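Local coordinates for protein glycerol dehydratase (Clostridium butyricum, PDB 1R9D) that probably acts as a coenzyme B12-independent glycyl radical lyase that dehydrates glycerol, at residues E11-L16 with I314-N319; K17-N22 with T65-E70. All blocks are in the same frame, centred on the assembly; numbering follows the deposited sequence.

Overall arrangement
From the N terminus, helix 11-22 supplies one side of both contacts. Its first half, 11-16, meets Ile316 near the C-terminal end of helix 304-317 in interaction 1, closing a loop of 297 intervening residues, of which 183 are helical. Its second half, 17-22, meets the loop segment 65-70 in interaction 2, a shorter loop of 42 residues that lies wholly within the longer one. The two centres are about 7 Å apart. Cross-links join them: Arg12 NH1 probably donates to Gln69 O (2.9 Å), and Lys317 NZ forms a salt bridge with Glu70 OE1 (2.9 Å). Helix 11-22, helix 304-317 and the 65-70 loop are thereby tied together.

Interaction 1. Residues E11-L16 with I314-N319; sequences ERINIL and IWIKLN
Ile316 points its side chain at helix 11-22 and brings CD1 to within 3.3 Å of Leu16 CB, tighter than usual van der Waals contact. The same methyl lies 3.8 Å from Ile13 CG2 and 3.6 Å from Ile13 O, so it meets residues three apart on the opposing helix. Its CG1 branch stands anti to the carbonyl carbon (chi1 -65°) and runs on extended to CD1, which carries the methyl across; the CG2 branch lies beside the Leu16 backbone, 3.9 Å from Leu16 O. The Leu16 and Ile316 side chains cross at about a right angle, and their CA atoms are 7.0 Å apart.

Outside this shell, Ile13 and Leu16 both rest on Cys313, while Ile316 also packs on Val369 of helix 357-369. Polar side chains make further links: Arg12 pairs with Glu241 and with Glu309, the latter a charged link between the same two helices made outside 314-319. Asn319 ND2 donates to two backbone carbonyls, Trp315 O (2.9 Å, from above the carbonyl plane) and Gln373 O.

No hydrogen bond crosses between 11-16 and 314-319. The side-chain contact is apolar, carbon against carbon, and its three residues are buried, so it rests on close packing.

Interaction 2. Residues K17-N22 with T65-E70; sequences KAQILN and TIRDQE
A type II beta turn from Arg67 to Glu70, in the loop between helices 47-61 and 92-97, receives the side chain of Gln19 from helix 11-22. Gln19 points toward the turn, its chain extended beyond CG, and this reach lets the amide span a backbone separation of 8.7 Å between the CA atoms of Gln19 and Arg67. At its end NE2 donates a weak hydrogen bond to Asp68 O, 3.2 Å long and bent to 134° at the hydrogen. The other amide atom, OE1, lies against the aliphatic part of Arg67, 3.6 Å from CB and 3.7 Å from CD of that residue. The amide and guanidinium planes are nearly perpendicular, so the two flat groups do not stack.

The head of Arg67 is engaged elsewhere: NH2 forms a salt bridge with Asp320 and a hydrogen bond to Thr77 O, while NH1 donates to Lys78 O. These bonds anchor the chain whose methylenes receive OE1.

Within the turn, Glu70 N donates to Arg67 O (3.3 Å), and Arg67 N donates to Glu70 OE2 (3.1 Å), which it meets from well above the carboxylate plane. The other oxygen of this carboxylate is taken up by the salt bridge that joins the two contacts.

Gln69 has the positive backbone angles (phi 69°, psi 8°) expected at the third position of a type II turn. The arrangement is that of a turn closed by its backbone bond, reinforced by the Glu70 carboxylate and leaned on by a helix-borne glutamine.

Interaction 1. Residues E11-L16 with I314-N319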
ATOM      1  N   GLU A  11      14.477 -45.647  24.574  1.00 34.06           N
ATOM      2  CA  GLU A  11      15.364 -44.839  25.394  1.00 34.35           C
ATOM      3  C   GLU A  11      15.678 -43.524  24.681  1.00 33.04           C
ATOM      4  O   GLU A  11      15.891 -42.498  25.322  1.00 32.97           O
ATOM      5  CB  GLU A  11      16.657 -45.609  25.683  1.00 35.94           C
ATOM      6  CG  GLU A  11      17.684 -44.838  26.492  1.00 38.89           C
ATOM      7  CD  GLU A  11      17.085 -44.143  27.701  1.00 41.26           C
ATOM      8  OE1 GLU A  11      16.214 -44.741  28.369  1.00 42.19           O
ATOM      9  OE2 GLU A  11      17.497 -42.998  27.991  1.00 43.73           O
ATOM     10  N   ARG A  12      15.697 -43.563  23.353  1.00 32.92           N
ATOM     11  CA  ARG A  12      15.973 -42.370  22.557  1.00 32.65           C
ATOM     12  C   ARG A  12      14.988 -41.265  22.925  1.00 32.00           C
ATOM     13  O   ARG A  12      15.368 -40.114  23.116  1.00 31.86           O
ATOM     14  CB  ARG A  12      15.838 -42.669  21.062  1.00 32.22           C
ATOM     15  CG  ARG A  12      16.208 -41.483  20.172  1.00 32.64           C
ATOM     16  CD  ARG A  12      15.633 -41.622  18.771  1.00 32.48           C
ATOM     17  NE  ARG A  12      16.058 -42.848  18.102  1.00 33.31           N
ATOM     18  CZ  ARG A  12      17.286 -43.071  17.640  1.00 33.87           C
ATOM     19  NH1 ARG A  12      18.227 -42.146  17.771  1.00 31.80           N
ATOM     20  NH2 ARG A  12      17.568 -44.219  17.035  1.00 32.60           N
ATOM     21  N   ILE A  13      13.714 -41.627  23.020  1.00 31.89           N
ATOM     22  CA  ILE A  13      12.682 -40.654  23.361  1.00 31.68           C
ATOM     23  C   ILE A  13      12.931 -40.047  24.739  1.00 31.30           C
ATOM     24  O   ILE A  13      12.756 -38.845  24.935  1.00 30.51           O
ATOM     25  CB  ILE A  13      11.282 -41.302  23.310  1.00 31.68           C
ATOM     26  CG1 ILE A  13      11.052 -41.906  21.922  1.00 31.83           C
ATOM     27  CG2 ILE A  13      10.208 -40.271  23.628  1.00 31.36           C
ATOM     28  CD1 ILE A  13      11.336 -40.944  20.768  1.00 32.03           C
ATOM     29  N   ASN A  14      13.353 -40.868  25.697  1.00 31.52           N
ATOM     30  CA  ASN A  14      13.624 -40.348  27.032  1.00 31.98           C
ATOM     31  C   ASN A  14      14.774 -39.345  26.995  1.00 31.67           C
ATOM     32  O   ASN A  14      14.756 -38.339  27.705  1.00 31.53           O
ATOM     33  CB  ASN A  14      13.959 -41.485  28.004  1.00 33.43           C
ATOM     34  CG  ASN A  14      12.813 -42.464  28.169  1.00 34.81           C
ATOM     35  OD1 ASN A  14      11.647 -42.068  28.225  1.00 36.15           O
ATOM     36  ND2 ASN A  14      13.137 -43.748  28.260  1.00 35.23           N
ATOM     37  N   ILE A  15      15.774 -39.621  26.164  1.00 31.90           N
ATOM     38  CA  ILE A  15      16.925 -38.732  26.037  1.00 31.47           C
ATOM     39  C   ILE A  15      16.530 -37.401  25.395  1.00 30.72           C
ATOM     40  O   ILE A  15      16.931 -36.334  25.862  1.00 30.26           O
ATOM     41  CB  ILE A  15      18.041 -39.386  25.193  1.00 32.08           C
ATOM     42  CG1 ILE A  15      18.587 -40.614  25.928  1.00 32.95           C
ATOM     43  CG2 ILE A  15      19.162 -38.379  24.935  1.00 30.86           C
ATOM     44  CD1 ILE A  15      19.577 -41.421  25.123  1.00 34.13           C
ATOM     45  N   LEU A  16      15.743 -37.469  24.327  1.00 31.61           N
ATOM     46  CA  LEU A  16      15.305 -36.263  23.632  1.00 30.99           C
ATOM     47  C   LEU A  16      14.381 -35.437  24.525  1.00 31.07           C
ATOM     48  O   LEU A  16      14.468 -34.210  24.548  1.00 31.80           O
ATOM     49  CB  LEU A  16      14.601 -36.636  22.327  1.00 31.23           C
ATOM     50  CG  LEU A  16      15.493 -37.327  21.290  1.00 30.96           C
ATOM     51  CD1 LEU A  16      14.649 -37.868  20.159  1.00 31.80           C
ATOM     52  CD2 LEU A  16      16.530 -36.342  20.768  1.00 30.74           C
ATOM     53  N   ILE A 314       8.549 -36.383  16.497  1.00 28.03           N
ATOM     54  CA  ILE A 314       7.835 -35.194  16.040  1.00 28.03           C
ATOM     55  C   ILE A 314       7.188 -34.526  17.251  1.00 26.72           C
ATOM     56  O   ILE A 314       7.203 -33.303  17.383  1.00 26.07           O
ATOM     57  CB  ILE A 314       6.747 -35.549  14.999  1.00 29.39           C
ATOM     58  CG1 ILE A 314       7.406 -35.899  13.657  1.00 30.55           C
ATOM     59  CG2 ILE A 314       5.794 -34.380  14.826  1.00 28.92           C
ATOM     60  CD1 ILE A 314       6.435 -36.372  12.594  1.00 31.81           C
ATOM     61  N   TRP A 315       6.624 -35.337  18.139  1.00 26.49           N
ATOM     62  CA  TRP A 315       6.005 -34.802  19.347  1.00 26.35           C
ATOM     63  C   TRP A 315       7.046 -33.979  20.106  1.00 26.31           C
ATOM     64  O   TRP A 315       6.781 -32.853  20.529  1.00 25.36           O
ATOM     65  CB  TRP A 315       5.493 -35.937  20.242  1.00 26.37           C
ATOM     66  CG  TRP A 315       3.990 -36.110  20.263  1.00 25.58           C
ATOM     67  CD1 TRP A 315       3.191 -36.161  21.372  1.00 25.59           C
ATOM     68  CD2 TRP A 315       3.120 -36.290  19.135  1.00 25.05           C
ATOM     69  NE1 TRP A 315       1.880 -36.363  21.005  1.00 25.78           N
ATOM     70  CE2 TRP A 315       1.807 -36.444  19.640  1.00 26.12           C
ATOM     71  CE3 TRP A 315       3.319 -36.334  17.748  1.00 25.70           C
ATOM     72  CZ2 TRP A 315       0.698 -36.641  18.806  1.00 24.56           C
ATOM     73  CZ3 TRP A 315       2.214 -36.529  16.914  1.00 25.25           C
ATOM     74  CH2 TRP A 315       0.919 -36.681  17.451  1.00 25.65           C
ATOM     75  N   ILE A 316       8.244 -34.534  20.269  1.00 26.09           N
ATOM     76  CA  ILE A 316       9.291 -33.816  20.978  1.00 26.41           C
ATOM     77  C   ILE A 316       9.694 -32.518  20.267  1.00 25.62           C
ATOM     78  O   ILE A 316       9.891 -31.490  20.916  1.00 25.42           O
ATOM     79  CB  ILE A 316      10.534 -34.718  21.191  1.00 27.27           C
ATOM     80  CG1 ILE A 316      10.157 -35.884  22.115  1.00 29.35           C
ATOM     81  CG2 ILE A 316      11.672 -33.908  21.789  1.00 28.21           C
ATOM     82  CD1 ILE A 316      11.265 -36.892  22.353  1.00 31.88           C
ATOM     83  N   LYS A 317       9.807 -32.560  18.941  1.00 25.88           N
ATOM     84  CA  LYS A 317      10.178 -31.366  18.177  1.00 26.64           C
ATOM     85  C   LYS A 317       9.154 -30.246  18.379  1.00 26.15           C
ATOM     86  O   LYS A 317       9.514 -29.074  18.463  1.00 25.80           O
ATOM     87  CB  LYS A 317      10.291 -31.686  16.680  1.00 28.65           C
ATOM     88  CG  LYS A 317      11.428 -32.644  16.312  1.00 31.22           C
ATOM     89  CD  LYS A 317      12.777 -32.132  16.796  1.00 33.17           C
ATOM     90  CE  LYS A 317      13.127 -30.778  16.210  1.00 34.91           C
ATOM     91  NZ  LYS A 317      14.399 -30.230  16.788  1.00 37.46           N
ATOM     92  N   LEU A 318       7.878 -30.606  18.459  1.00 26.40           N
ATOM     93  CA  LEU A 318       6.832 -29.604  18.657  1.00 26.22           C
ATOM     94  C   LEU A 318       6.985 -28.890  20.003  1.00 26.23           C
ATOM     95  O   LEU A 318       6.391 -27.838  20.229  1.00 27.41           O
ATOM     96  CB  LEU A 318       5.449 -30.263  18.548  1.00 26.74           C
ATOM     97  CG  LEU A 318       5.028 -30.697  17.138  1.00 26.22           C
ATOM     98  CD1 LEU A 318       3.949 -31.754  17.221  1.00 27.36           C
ATOM     99  CD2 LEU A 318       4.555 -29.484  16.347  1.00 26.74           C
ATOM    100  N   ASN A 319       7.787 -29.464  20.898  1.00 25.66           N
ATOM    101  CA  ASN A 319       8.025 -28.870  22.212  1.00 26.07           C
ATOM    102  C   ASN A 319       9.311 -28.042  22.204  1.00 27.93           C
ATOM    103  O   ASN A 319       9.653 -27.389  23.191  1.00 27.55           O
ATOM    104  CB  ASN A 319       8.136 -29.970  23.273  1.00 25.20           C
ATOM    105  CG  ASN A 319       6.787 -30.521  23.692  1.00 24.45           C
ATOM    106  OD1 ASN A 319       6.101 -29.938  24.529  1.00 24.63           O
ATOM    107  ND2 ASN A 319       6.397 -31.641  23.103  1.00 23.05           N
TER

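Interaction 2. Residues K17-N22 with T65-E70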
ATOM      1  N   LYS A  17      13.506 -36.111  25.270  1.00 30.48           N
ATOM      2  CA  LYS A  17      12.591 -35.409  26.169  1.00 30.57           C
ATOM      3  C   LYS A  17      13.367 -34.647  27.239  1.00 30.06           C
ATOM      4  O   LYS A  17      13.014 -33.523  27.600  1.00 29.07           O
ATOM      5  CB  LYS A  17      11.633 -36.393  26.849  1.00 30.30           C
ATOM      6  CG  LYS A  17      10.773 -35.740  27.927  1.00 31.88           C
ATOM      7  CD  LYS A  17       9.884 -36.748  28.645  1.00 33.23           C
ATOM      8  CE  LYS A  17       9.049 -36.062  29.721  1.00 34.20           C
ATOM      9  NZ  LYS A  17       8.257 -37.029  30.538  1.00 35.09           N
ATOM     10  N   ALA A  18      14.424 -35.270  27.751  1.00 30.36           N
ATOM     11  CA  ALA A  18      15.248 -34.649  28.779  1.00 30.68           C
ATOM     12  C   ALA A  18      15.901 -33.369  28.263  1.00 30.83           C
ATOM     13  O   ALA A  18      16.132 -32.429  29.023  1.00 31.31           O
ATOM     14  CB  ALA A  18      16.321 -35.634  29.254  1.00 31.34           C
ATOM     15  N   GLN A  19      16.203 -33.335  26.968  1.00 31.40           N
ATOM     16  CA  GLN A  19      16.824 -32.158  26.374  1.00 31.96           C
ATOM     17  C   GLN A  19      15.875 -30.972  26.479  1.00 31.69           C
ATOM     18  O   GLN A  19      16.298 -29.843  26.724  1.00 31.12           O
ATOM     19  CB  GLN A  19      17.168 -32.417  24.905  1.00 33.45           C
ATOM     20  CG  GLN A  19      18.072 -33.620  24.681  1.00 35.85           C
ATOM     21  CD  GLN A  19      18.507 -33.764  23.234  1.00 37.18           C
ATOM     22  OE1 GLN A  19      17.805 -33.330  22.317  1.00 36.43           O
ATOM     23  NE2 GLN A  19      19.661 -34.389  23.021  1.00 36.83           N
ATOM     24  N   ILE A  20      14.585 -31.233  26.296  1.00 31.03           N
ATOM     25  CA  ILE A  20      13.583 -30.177  26.386  1.00 31.15           C
ATOM     26  C   ILE A  20      13.461 -29.642  27.819  1.00 30.44           C
ATOM     27  O   ILE A  20      13.592 -28.444  28.058  1.00 30.90           O
ATOM     28  CB  ILE A  20      12.187 -30.687  25.951  1.00 31.33           C
ATOM     29  CG1 ILE A  20      12.230 -31.222  24.514  1.00 31.83           C
ATOM     30  CG2 ILE A  20      11.168 -29.567  26.091  1.00 32.33           C
ATOM     31  CD1 ILE A  20      12.490 -30.168  23.454  1.00 32.93           C
ATOM     32  N   LEU A  21      13.215 -30.540  28.769  1.00 31.13           N
ATOM     33  CA  LEU A  21      13.045 -30.149  30.166  1.00 31.53           C
ATOM     34  C   LEU A  21      14.282 -29.587  30.859  1.00 32.36           C
ATOM     35  O   LEU A  21      14.168 -28.727  31.730  1.00 31.41           O
ATOM     36  CB  LEU A  21      12.495 -31.327  30.971  1.00 31.54           C
ATOM     37  CG  LEU A  21      11.084 -31.759  30.555  1.00 32.41           C
ATOM     38  CD1 LEU A  21      10.649 -32.956  31.371  1.00 32.12           C
ATOM     39  CD2 LEU A  21      10.121 -30.593  30.737  1.00 31.90           C
ATOM     40  N   ASN A  22      15.465 -30.063  30.487  1.00 33.34           N
ATOM     41  CA  ASN A  22      16.685 -29.563  31.113  1.00 34.23           C
ATOM     42  C   ASN A  22      17.175 -28.268  30.477  1.00 34.60           C
ATOM     43  O   ASN A  22      18.110 -27.633  30.966  1.00 33.98           O
ATOM     44  CB  ASN A  22      17.787 -30.624  31.058  1.00 35.39           C
ATOM     45  CG  ASN A  22      17.484 -31.813  31.944  1.00 35.73           C
ATOM     46  OD1 ASN A  22      16.962 -31.652  33.048  1.00 37.77           O
ATOM     47  ND2 ASN A  22      17.814 -33.011  31.474  1.00 35.51           N
ATOM     48  N   THR A  65      21.277 -26.585  13.746  1.00 36.22           N
ATOM     49  CA  THR A  65      21.630 -27.474  14.848  1.00 36.11           C
ATOM     50  C   THR A  65      20.957 -28.836  14.775  1.00 35.56           C
ATOM     51  O   THR A  65      19.761 -28.944  14.501  1.00 34.65           O
ATOM     52  CB  THR A  65      21.255 -26.867  16.226  1.00 35.87           C
ATOM     53  OG1 THR A  65      21.920 -25.612  16.410  1.00 36.48           O
ATOM     54  CG2 THR A  65      21.661 -27.816  17.349  1.00 37.02           C
ATOM     55  N   ILE A  66      21.744 -29.876  15.014  1.00 34.30           N
ATOM     56  CA  ILE A  66      21.230 -31.234  15.047  1.00 34.51           C
ATOM     57  C   ILE A  66      21.579 -31.712  16.449  1.00 34.30           C
ATOM     58  O   ILE A  66      22.753 -31.842  16.796  1.00 33.97           O
ATOM     59  CB  ILE A  66      21.894 -32.144  13.986  1.00 33.72           C
ATOM     60  CG1 ILE A  66      21.482 -31.682  12.584  1.00 34.09           C
ATOM     61  CG2 ILE A  66      21.478 -33.595  14.210  1.00 33.86           C
ATOM     62  CD1 ILE A  66      21.900 -32.608  11.464  1.00 33.84           C
ATOM     63  N   ARG A  67      20.556 -31.935  17.268  1.00 34.14           N
ATOM     64  CA  ARG A  67      20.765 -32.367  18.643  1.00 34.23           C
ATOM     65  C   ARG A  67      21.075 -33.855  18.711  1.00 34.01           C
ATOM     66  O   ARG A  67      20.692 -34.622  17.830  1.00 33.00           O
ATOM     67  CB  ARG A  67      19.533 -32.029  19.488  1.00 35.09           C
ATOM     68  CG  ARG A  67      19.081 -30.569  19.357  1.00 35.26           C
ATOM     69  CD  ARG A  67      17.988 -30.221  20.359  1.00 35.38           C
ATOM     70  NE  ARG A  67      17.292 -28.977  20.030  1.00 34.76           N
ATOM     71  CZ  ARG A  67      17.859 -27.772  19.990  1.00 34.41           C
ATOM     72  NH1 ARG A  67      19.148 -27.623  20.262  1.00 33.21           N
ATOM     73  NH2 ARG A  67      17.132 -26.709  19.672  1.00 33.45           N
ATOM     74  N   ASP A  68      21.779 -34.261  19.762  1.00 35.34           N
ATOM     75  CA  ASP A  68      22.159 -35.660  19.921  1.00 37.10           C
ATOM     76  C   ASP A  68      20.985 -36.639  19.885  1.00 36.73           C
ATOM     77  O   ASP A  68      19.947 -36.405  20.501  1.00 35.88           O
ATOM     78  CB  ASP A  68      22.934 -35.845  21.230  1.00 40.73           C
ATOM     79  CG  ASP A  68      24.081 -34.860  21.374  1.00 44.48           C
ATOM     80  OD1 ASP A  68      24.879 -34.725  20.418  1.00 45.85           O
ATOM     81  OD2 ASP A  68      24.188 -34.222  22.446  1.00 48.14           O
ATOM     82  N   GLN A  69      21.168 -37.730  19.147  1.00 36.27           N
ATOM     83  CA  GLN A  69      20.175 -38.795  19.019  1.00 37.12           C
ATOM     84  C   GLN A  69      18.888 -38.475  18.251  1.00 35.76           C
ATOM     85  O   GLN A  69      17.961 -39.282  18.237  1.00 35.52           O
ATOM     86  CB  GLN A  69      19.813 -39.335  20.408  1.00 39.06           C
ATOM     87  CG  GLN A  69      20.991 -39.915  21.187  1.00 42.00           C
ATOM     88  CD  GLN A  69      21.778 -40.941  20.383  1.00 44.53           C
ATOM     89  OE1 GLN A  69      21.207 -41.872  19.809  1.00 45.38           O
ATOM     90  NE2 GLN A  69      23.099 -40.776  20.343  1.00 46.00           N
ATOM     91  N   GLU A  70      18.825 -37.314  17.609  1.00 35.67           N
ATOM     92  CA  GLU A  70      17.630 -36.950  16.849  1.00 34.71           C
ATOM     93  C   GLU A  70      17.464 -37.764  15.567  1.00 34.24           C
ATOM     94  O   GLU A  70      18.444 -38.079  14.889  1.00 34.86           O
ATOM     95  CB  GLU A  70      17.655 -35.459  16.483  1.00 35.56           C
ATOM     96  CG  GLU A  70      17.141 -34.521  17.569  1.00 36.67           C
ATOM     97  CD  GLU A  70      17.042 -33.075  17.097  1.00 37.98           C
ATOM     98  OE1 GLU A  70      16.266 -32.305  17.704  1.00 37.64           O
ATOM     99  OE2 GLU A  70      17.746 -32.704  16.129  1.00 37.28           O
TER